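Local atomic coordinates of type-2 ice-structuring protein (Brachyopsis rostratus, PDB entry 2ZIB), a protein that binds to ice crystals and inhibits their growth, protecting fish blood from freezing in subzero sea water. Residues Gln54-Gly63 / Met107-Trp115. Numbering follows the deposited sequence.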
# COMPACT_ATOMS: atom_id res chain seq x y z
N GLN A 54 8.70 3.56 3.00
CA GLN A 54 8.58 2.21 3.56
C GLN A 54 8.63 2.30 5.07
O GLN A 54 7.84 1.70 5.77
CB GLN A 54 9.70 1.31 3.01
CG GLN A 54 9.80 -0.08 3.65
CD GLN A 54 8.70 -1.06 3.21
OE1 GLN A 54 7.92 -0.76 2.28
NE2 GLN A 54 8.62 -2.20 3.87
N LEU A 55 9.65 3.00 5.58
CA LEU A 55 9.84 3.07 7.01
C LEU A 55 8.76 3.91 7.70
O LEU A 55 8.32 3.59 8.81
CB LEU A 55 11.25 3.63 7.33
CG LEU A 55 12.43 2.73 6.92
CD1 LEU A 55 13.77 3.51 7.15
CD2 LEU A 55 12.41 1.35 7.69
N TYR A 56 8.31 4.99 7.06
CA TYR A 56 7.20 5.74 7.64
C TYR A 56 5.94 4.86 7.78
O TYR A 56 5.26 4.85 8.80
CB TYR A 56 6.86 6.95 6.76
CG TYR A 56 5.64 7.69 7.28
CD1 TYR A 56 5.76 8.57 8.35
CD2 TYR A 56 4.37 7.49 6.73
CE1 TYR A 56 4.65 9.24 8.90
CE2 TYR A 56 3.26 8.15 7.26
CZ TYR A 56 3.39 9.02 8.33
OH TYR A 56 2.28 9.67 8.83
N ILE A 57 5.60 4.15 6.71
CA ILE A 57 4.40 3.31 6.72
C ILE A 57 4.57 2.15 7.70
O ILE A 57 3.65 1.85 8.46
CB ILE A 57 4.04 2.83 5.28
CG1 ILE A 57 3.63 4.02 4.39
CG2 ILE A 57 2.96 1.77 5.32
CD1 ILE A 57 3.65 3.74 2.86
N LYS A 58 5.77 1.54 7.71
CA LYS A 58 6.06 0.48 8.68
C LYS A 58 5.72 0.95 10.07
O LYS A 58 5.14 0.22 10.85
CB LYS A 58 7.55 0.14 8.59
CG LYS A 58 8.08 -0.69 9.75
CD LYS A 58 9.60 -0.75 9.74
CE LYS A 58 10.15 -1.36 11.02
NZ LYS A 58 11.55 -0.88 11.24
N ASP A 59 6.07 2.20 10.38
CA ASP A 59 5.86 2.69 11.74
C ASP A 59 4.42 3.00 12.07
O ASP A 59 4.06 3.06 13.24
CB ASP A 59 6.73 3.92 11.98
CG ASP A 59 8.22 3.60 11.98
OD1 ASP A 59 8.63 2.40 12.05
OD2 ASP A 59 9.07 4.51 11.88
N ILE A 60 3.56 3.12 11.06
CA ILE A 60 2.15 3.36 11.34
C ILE A 60 1.39 2.09 11.66
O ILE A 60 0.54 2.08 12.55
CB ILE A 60 1.49 4.11 10.13
CG1 ILE A 60 1.90 5.58 10.12
CG2 ILE A 60 -0.07 3.90 10.11
CD1 ILE A 60 2.09 6.17 11.49
N VAL A 61 1.74 1.03 10.93
CA VAL A 61 0.84 -0.13 10.79
C VAL A 61 1.10 -1.16 11.89
O VAL A 61 2.17 -1.18 12.48
CB VAL A 61 0.94 -0.77 9.39
CG1 VAL A 61 0.56 0.22 8.30
CG2 VAL A 61 2.33 -1.33 9.11
N ALA A 62 0.15 -2.07 12.11
CA ALA A 62 0.27 -2.98 13.26
C ALA A 62 0.50 -4.43 12.92
O ALA A 62 0.49 -5.27 13.82
CB ALA A 62 -0.94 -2.85 14.17
N GLY A 63 0.69 -4.75 11.66
CA GLY A 63 0.89 -6.14 11.18
C GLY A 63 0.91 -6.18 9.64
O GLY A 63 1.25 -5.16 8.99
N MET A 107 2.55 -5.64 2.53
CA MET A 107 3.67 -5.62 3.50
C MET A 107 3.43 -6.82 4.42
O MET A 107 2.33 -6.94 5.02
CB MET A 107 3.70 -4.32 4.29
CG MET A 107 3.90 -3.09 3.39
SD MET A 107 3.68 -1.55 4.30
CE MET A 107 5.31 -0.97 4.47
N THR A 108 4.45 -7.68 4.57
CA THR A 108 4.32 -8.89 5.36
C THR A 108 4.49 -8.65 6.86
O THR A 108 4.74 -7.52 7.31
CB THR A 108 5.29 -9.98 4.90
OG1 THR A 108 6.64 -9.55 5.15
CG2 THR A 108 5.13 -10.36 3.43
N ALA A 109 4.34 -9.73 7.63
CA ALA A 109 4.49 -9.70 9.08
C ALA A 109 5.96 -9.60 9.51
O ALA A 109 6.22 -9.41 10.69
CB ALA A 109 3.88 -10.94 9.67
N ALA A 110 6.90 -9.69 8.57
CA ALA A 110 8.31 -9.46 8.97
C ALA A 110 8.40 -8.06 9.58
O ALA A 110 7.71 -7.13 9.14
CB ALA A 110 9.16 -9.58 7.75
N VAL A 111 9.30 -7.88 10.55
CA VAL A 111 9.50 -6.55 11.13
C VAL A 111 9.83 -5.48 10.09
O VAL A 111 9.34 -4.33 10.17
CB VAL A 111 10.55 -6.59 12.28
CG1 VAL A 111 11.05 -5.18 12.65
CG2 VAL A 111 9.95 -7.31 13.50
N ASP A 112 10.62 -5.83 9.06
CA ASP A 112 10.96 -4.87 8.04
C ASP A 112 9.85 -4.61 7.03
O ASP A 112 10.00 -3.78 6.13
CB ASP A 112 12.30 -5.20 7.39
CG ASP A 112 12.24 -6.26 6.33
OD1 ASP A 112 11.24 -6.99 6.19
OD2 ASP A 112 13.26 -6.39 5.61
N LYS A 113 8.73 -5.34 7.19
CA LYS A 113 7.53 -5.15 6.31
C LYS A 113 7.87 -5.37 4.85
O LYS A 113 7.24 -4.80 3.95
CB LYS A 113 6.95 -3.74 6.56
CG LYS A 113 6.34 -3.61 7.93
CD LYS A 113 4.86 -4.04 7.87
CE LYS A 113 4.33 -4.58 9.23
NZ LYS A 113 5.00 -5.92 9.60
N CYS A 114 8.84 -6.25 4.58
CA CYS A 114 9.14 -6.56 3.20
C CYS A 114 7.89 -7.07 2.47
O CYS A 114 6.97 -7.67 3.08
CB CYS A 114 10.31 -7.56 3.10
SG CYS A 114 10.05 -9.20 3.84
N TRP A 115 7.86 -6.86 1.15
CA TRP A 115 6.65 -7.13 0.38
C TRP A 115 6.56 -8.57 -0.12
O TRP A 115 7.57 -9.22 -0.38
CB TRP A 115 6.59 -6.22 -0.85
CG TRP A 115 6.72 -4.76 -0.55
CD1 TRP A 115 6.69 -4.09 0.66
CD2 TRP A 115 6.98 -3.77 -1.54
NE1 TRP A 115 6.88 -2.73 0.46
CE2 TRP A 115 7.08 -2.52 -0.88
CE3 TRP A 115 7.14 -3.82 -2.95
CZ2 TRP A 115 7.32 -1.30 -1.58
CZ3 TRP A 115 7.38 -2.60 -3.65
CH2 TRP A 115 7.47 -1.37 -2.95
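Q54 joins helix 51-60 to the loop between strands 104-107 and 115-118 through both ends of its side-chain amide. This is the C-type lectin fold, and the helix packs here against the hairpin loop of the sheet. OE1 of Q54 accepts from W115 NE1 at 2.9 Å, sitting at the NE1 edge and tilted about 20° out of the ring plane. NE2 of Q54 donates to D112 O at 3.1 Å, and that oxygen lies in the amide plane. A weak bond from NE2 of Q54 reaches K113 O. Two bonds and a weaker third hold the rotation of this amide, on a buried residue. CG of Q54 is anti to the backbone N (chi1 172°), and a bend at chi2 carries the amide to the loop. The M107 side chain comes head-on, and its CE lies over a face of the Q54 amide, 3.4 Å from OE1. Its SD lies 3.5 Å from I57 CG2, and the two side chains cross at about a right angle.

The K113 side chain lies between K58, V61 and G63. Its CG touches K58 CG, while its CE packs against V61 CG2 and lies 3.1 Å from G63 O. Bends at chi2 and chi4 turn NZ back into its own loop. C114 is tied to C92 by a disulfide, and I57 and V61 rest on I127 of strand 124-131. K113 NZ donates to T108 O at 2.8 Å and to A110 O at 3.0 Å; K113 N reaches that A110 oxygen from the opposite face.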